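Local coordinates for protein TipC2 (Streptococcus intermedius B196, PDB 6DHX) that probably protects its producer as the immunity protein (antitoxin) that recognises an antibacterial toxin exported by a type VII secretion system, at residues 18-23 with 108-113; 114-119 with 185-190. All coordinates share one frame; numbering follows the deposited sequence.

Contact 1 of 2, residues 18-23 with 108-113. With SO4 (sulfate ion), chain D.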
# COMPACT_ATOMS: atom_id res chain seq x y z
N PRO A 18 -1.47 2.33 19.35
CA PRO A 18 -1.89 1.56 18.17
C PRO A 18 -2.63 0.29 18.56
O PRO A 18 -2.27 -0.39 19.53
CB PRO A 18 -0.57 1.22 17.47
CG PRO A 18 0.39 2.32 17.99
CD PRO A 18 -0.02 2.57 19.38
N LYS A 19 -3.67 -0.02 17.79
CA LYS A 19 -4.46 -1.24 18.02
C LYS A 19 -4.12 -2.34 17.01
O LYS A 19 -4.53 -3.51 17.20
CB LYS A 19 -5.98 -0.93 17.97
CG LYS A 19 -6.52 -0.11 19.16
CD LYS A 19 -8.03 -0.28 19.33
CE LYS A 19 -8.63 0.65 20.39
NZ LYS A 19 -10.05 0.21 20.79
N ASN A 20 -3.35 -2.00 15.99
CA ASN A 20 -2.92 -2.93 14.96
C ASN A 20 -1.68 -2.37 14.27
O ASN A 20 -1.26 -1.23 14.51
CB ASN A 20 -4.05 -3.17 13.93
CG ASN A 20 -4.49 -1.88 13.30
OD1 ASN A 20 -3.69 -1.24 12.61
ND2 ASN A 20 -5.74 -1.46 13.57
N ILE A 21 -1.11 -3.17 13.36
CA ILE A 21 0.16 -2.81 12.76
C ILE A 21 0.03 -1.59 11.87
O ILE A 21 1.01 -0.84 11.71
CB ILE A 21 0.74 -4.02 11.97
CG1 ILE A 21 2.19 -3.74 11.59
CG2 ILE A 21 -0.15 -4.35 10.72
CD1 ILE A 21 2.96 -5.03 11.19
N PHE A 22 -1.15 -1.35 11.29
CA PHE A 22 -1.32 -0.18 10.43
C PHE A 22 -1.39 1.10 11.26
O PHE A 22 -0.83 2.12 10.86
CB PHE A 22 -2.58 -0.34 9.55
CG PHE A 22 -2.55 -1.64 8.77
CD1 PHE A 22 -1.65 -1.77 7.69
CD2 PHE A 22 -3.26 -2.73 9.18
CE1 PHE A 22 -1.50 -2.99 7.02
CE2 PHE A 22 -3.13 -3.98 8.51
CZ PHE A 22 -2.25 -4.09 7.43
N ASP A 23 -2.08 1.05 12.41
CA ASP A 23 -2.00 2.18 13.36
C ASP A 23 -0.55 2.46 13.73
O ASP A 23 -0.15 3.61 13.92
CB ASP A 23 -2.73 1.88 14.67
CG ASP A 23 -4.24 1.94 14.58
OD1 ASP A 23 -4.83 2.59 13.69
OD2 ASP A 23 -4.88 1.31 15.48
N ASN A 108 -4.31 -1.22 -1.00
CA ASN A 108 -4.63 -1.71 0.33
C ASN A 108 -4.68 -0.50 1.24
O ASN A 108 -3.62 0.03 1.61
CB ASN A 108 -3.58 -2.70 0.82
CG ASN A 108 -3.30 -3.77 -0.24
OD1 ASN A 108 -4.11 -4.69 -0.39
ND2 ASN A 108 -2.18 -3.63 -0.99
N LYS A 109 -5.89 -0.05 1.53
CA LYS A 109 -6.07 1.24 2.18
C LYS A 109 -6.57 1.01 3.60
O LYS A 109 -7.64 0.45 3.79
CB LYS A 109 -7.08 2.08 1.39
CG LYS A 109 -7.24 3.48 2.03
CD LYS A 109 -8.00 4.37 1.02
CE LYS A 109 -8.56 5.66 1.62
NZ LYS A 109 -9.42 6.50 0.64
N TYR A 110 -5.81 1.49 4.59
CA TYR A 110 -6.21 1.38 5.98
C TYR A 110 -6.76 2.73 6.43
O TYR A 110 -6.02 3.72 6.49
CB TYR A 110 -5.04 0.96 6.85
CG TYR A 110 -5.39 1.03 8.31
CD1 TYR A 110 -6.16 0.01 8.89
CD2 TYR A 110 -4.99 2.11 9.09
CE1 TYR A 110 -6.48 0.06 10.22
CE2 TYR A 110 -5.30 2.17 10.45
CZ TYR A 110 -6.05 1.13 11.00
OH TYR A 110 -6.42 1.10 12.34
N THR A 111 -8.07 2.76 6.77
CA THR A 111 -8.75 3.99 7.15
C THR A 111 -8.74 4.06 8.68
O THR A 111 -9.13 3.11 9.35
CB THR A 111 -10.17 4.07 6.58
OG1 THR A 111 -10.82 2.76 6.57
CG2 THR A 111 -10.07 4.56 5.12
N ARG A 112 -8.21 5.17 9.20
CA ARG A 112 -8.01 5.32 10.64
C ARG A 112 -9.32 5.35 11.40
O ARG A 112 -9.41 4.81 12.51
CB ARG A 112 -7.24 6.62 10.92
CG ARG A 112 -5.74 6.46 10.56
CD ARG A 112 -4.99 5.88 11.76
NE ARG A 112 -4.88 6.82 12.88
CZ ARG A 112 -4.30 6.54 14.04
NH1 ARG A 112 -3.83 5.29 14.24
NH2 ARG A 112 -4.19 7.52 14.99
N GLN A 113 -10.33 6.02 10.86
CA GLN A 113 -11.51 6.31 11.67
C GLN A 113 -12.38 5.08 11.94
O GLN A 113 -13.15 5.12 12.90
CB GLN A 113 -12.37 7.42 11.07
CG GLN A 113 -11.59 8.80 10.98
CD GLN A 113 -10.87 9.14 12.28
OE1 GLN A 113 -11.48 9.19 13.33
NE2 GLN A 113 -9.57 9.31 12.21
S SO4 D . -6.45 10.16 14.10
O1 SO4 D . -6.53 9.21 13.00
O2 SO4 D . -7.30 9.77 15.19
O3 SO4 D . -6.80 11.47 13.57
O4 SO4 D . -5.13 10.12 14.62
O HOH W 1 -7.07 4.57 14.03
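The N-cap of helix 21-32 meets the end of strand 102-111 here, and the phenol of Tyr-110 is the hub. Asn-20 fills the cap position: with CG in the crowded place between backbone N and carbonyl carbon (chi1 58°), its OD1 accepts from Asp-23 N at 2.8 Å, from above the carbonyl plane, and more weakly from Phe-22 N. An amide suits the site because its other end still has N-H groups to give. Asn-20 ND2 sends one, almost straight and in the amide plane, to Tyr-110 OH at 2.9 Å, tip to tip, and a second goes to Gln-185 O.

Apolar packing covers one face of the phenol ring. Tyr-110, its CG anti to the backbone N, lays that face under Phe-22 CB, a CH-pi contact with CB 3.5 Å from the centroid of the Tyr-110 ring. The two rings are slid apart and barely overlap, while Tyr-183 meets the Phe-22 ring edge-to-face.

Charge gathers on buried Asp-23. OD2 accepts from Lys-19 N and pairs with Arg-115. Arg-112, bent at chi2 and chi3, brings NH1 to OD1 in a salt bridge whose hydrogen bond is weak, and turns NE and NH2 to a sulfate ion, probably from the crystallisation liquor. The two arginines would be expected to favour the ionised carboxylate. Tyr-110 OH donates to Asp-23 OD1 at 2.6 Å, arriving from above the carboxylate plane.

Contact 2 of 2, residues 114-119 with 185-190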
# COMPACT_ATOMS: atom_id res chain seq x y z
N ASP A 114 -12.25 4.00 11.16
CA ASP A 114 -13.03 2.79 11.37
C ASP A 114 -12.12 1.58 11.48
O ASP A 114 -12.60 0.43 11.42
CB ASP A 114 -14.08 2.62 10.27
CG ASP A 114 -13.45 2.54 8.88
OD1 ASP A 114 -12.20 2.54 8.77
OD2 ASP A 114 -14.22 2.48 7.89
N ARG A 115 -10.80 1.82 11.66
CA ARG A 115 -9.79 0.77 11.79
C ARG A 115 -10.02 -0.36 10.79
O ARG A 115 -10.15 -1.53 11.15
CB ARG A 115 -9.76 0.23 13.24
CG ARG A 115 -9.23 1.32 14.23
CD ARG A 115 -8.90 0.78 15.65
NE ARG A 115 -8.88 1.86 16.70
CZ ARG A 115 -7.86 2.71 16.93
NH1 ARG A 115 -7.96 3.62 17.90
NH2 ARG A 115 -6.74 2.69 16.20
N THR A 116 -10.14 0.01 9.52
CA THR A 116 -10.51 -0.97 8.50
C THR A 116 -9.45 -0.98 7.41
O THR A 116 -9.03 0.09 6.95
CB THR A 116 -11.89 -0.63 7.90
OG1 THR A 116 -12.91 -0.78 8.91
CG2 THR A 116 -12.23 -1.60 6.73
N LEU A 117 -8.96 -2.18 7.04
CA LEU A 117 -8.09 -2.37 5.89
C LEU A 117 -8.95 -2.88 4.73
O LEU A 117 -9.53 -3.96 4.83
CB LEU A 117 -7.02 -3.39 6.22
CG LEU A 117 -6.10 -3.72 5.05
CD1 LEU A 117 -5.13 -2.53 4.77
CD2 LEU A 117 -5.30 -4.96 5.38
N THR A 118 -8.99 -2.14 3.63
CA THR A 118 -9.77 -2.50 2.45
C THR A 118 -8.80 -2.82 1.32
O THR A 118 -7.99 -1.97 0.93
CB THR A 118 -10.72 -1.36 2.08
OG1 THR A 118 -11.59 -1.07 3.19
CG2 THR A 118 -11.59 -1.71 0.86
N LYS A 119 -8.86 -4.06 0.80
CA LYS A 119 -7.96 -4.53 -0.24
C LYS A 119 -8.76 -4.52 -1.53
O LYS A 119 -9.90 -5.01 -1.54
CB LYS A 119 -7.43 -5.95 0.07
CG LYS A 119 -6.62 -6.01 1.37
CD LYS A 119 -6.57 -7.33 2.17
CE LYS A 119 -5.87 -8.44 1.47
NZ LYS A 119 -5.80 -9.63 2.39
N GLN A 185 -5.99 -5.69 16.01
CA GLN A 185 -7.44 -5.46 15.97
C GLN A 185 -7.72 -4.58 14.77
O GLN A 185 -7.51 -3.36 14.81
CB GLN A 185 -7.89 -4.78 17.27
CG GLN A 185 -8.11 -5.75 18.40
CD GLN A 185 -8.73 -5.07 19.64
OE1 GLN A 185 -8.36 -3.96 20.00
NE2 GLN A 185 -9.68 -5.75 20.28
N VAL A 186 -8.19 -5.19 13.68
CA VAL A 186 -8.41 -4.45 12.43
C VAL A 186 -9.46 -5.22 11.64
O VAL A 186 -9.42 -6.44 11.57
CB VAL A 186 -7.11 -4.27 11.61
CG1 VAL A 186 -6.42 -5.61 11.37
CG2 VAL A 186 -7.42 -3.63 10.24
N THR A 187 -10.40 -4.49 11.04
CA THR A 187 -11.41 -5.11 10.20
C THR A 187 -10.83 -5.21 8.79
O THR A 187 -10.34 -4.21 8.26
CB THR A 187 -12.71 -4.31 10.20
OG1 THR A 187 -13.32 -4.35 11.52
CG2 THR A 187 -13.70 -4.93 9.17
N VAL A 188 -10.82 -6.41 8.20
CA VAL A 188 -10.18 -6.57 6.88
C VAL A 188 -11.27 -6.90 5.86
O VAL A 188 -12.07 -7.83 6.06
CB VAL A 188 -9.08 -7.65 6.89
CG1 VAL A 188 -8.53 -7.86 5.46
CG2 VAL A 188 -7.94 -7.23 7.78
N LYS A 189 -11.35 -6.09 4.81
CA LYS A 189 -12.35 -6.27 3.75
C LYS A 189 -11.61 -6.47 2.44
O LYS A 189 -10.77 -5.67 2.07
CB LYS A 189 -13.28 -5.08 3.66
CG LYS A 189 -14.07 -4.86 4.93
CD LYS A 189 -15.09 -3.74 4.79
CE LYS A 189 -15.83 -3.51 6.11
NZ LYS A 189 -16.73 -2.33 6.05
N MSE A 190 -11.93 -7.55 1.73
CA MSE A 190 -11.16 -7.89 0.55
C MSE A 190 -12.11 -7.96 -0.63
O MSE A 190 -13.09 -8.71 -0.58
CB MSE A 190 -10.45 -9.22 0.79
CG MSE A 190 -9.77 -9.88 -0.38
SE MSE A 190 -8.57 -11.23 0.44
CE MSE A 190 -8.74 -10.68 2.18
O HOH W 2 -12.89 -2.02 12.78
O HOH W 3 -15.56 -1.05 8.52
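Four backbone hydrogen bonds hold strand 187-190 against strand 116-127, each nearly along its C=O axis: Thr-187 N gives to Arg-115 O, Leu-117 N to Thr-187 O at 2.7 Å, Lys-189 N to Leu-117 O at 2.8 Å, and Lys-119 N to Lys-189 O. Leu-117 and Lys-119 share the face that is buried on this strand. Branched Val-186 sets CG2 anti to its backbone N, 4.0 Å from Leu-117 CB, and Leu-117 also packs on Tyr-110 and Tyr-158. This is a parallel pairing in a mixed sheet otherwise joined antiparallel, the axes of the short strands 14° apart. It starts beside a G1 beta bulge, where Arg-115 and Thr-116 both face Thr-111. Further along, Lys-119 lies alongside selenomethionine Met-190, bending at chi3 (66°) to bring Lys-119 NZ 3.1 Å from Met-190 CE; its ammonium also makes a cation-pi contact with Tyr-158. On the other face Thr-187 and Lys-189 are exposed and bridged by water. There Lys-189 CD, in an extended chain, passes 4.1 Å from Thr-116 CG2, a fit for its methylene run. One water joins Lys-189 NZ to Thr-116 OG1, whose own proton goes to Asp-114 O, and another spans Asp-114 O and Thr-187 OG1.

From the N terminus, residues 18-23 lead into helix 21-32. The chain then runs through four strands, 45-51 to 89-99, before strand 102-111 comes back to that helix start and contact 1 closes the loop. A short turn leads directly into strand 116-127, the antiparallel neighbour of 102-111, where contact 2 opens. Helices 137-146 and 151-173 occupy much of the second loop, until residues 185-190 return and add a parallel strand. The two loops are in series, neither nested nor crossed. They nevertheless touch, through a probable hydrogen bond from Thr-111 N to Thr-116 O: strands 102-111 and 116-127 are neighbours in the sheet, one carrying the helix start and the other strand 187-190.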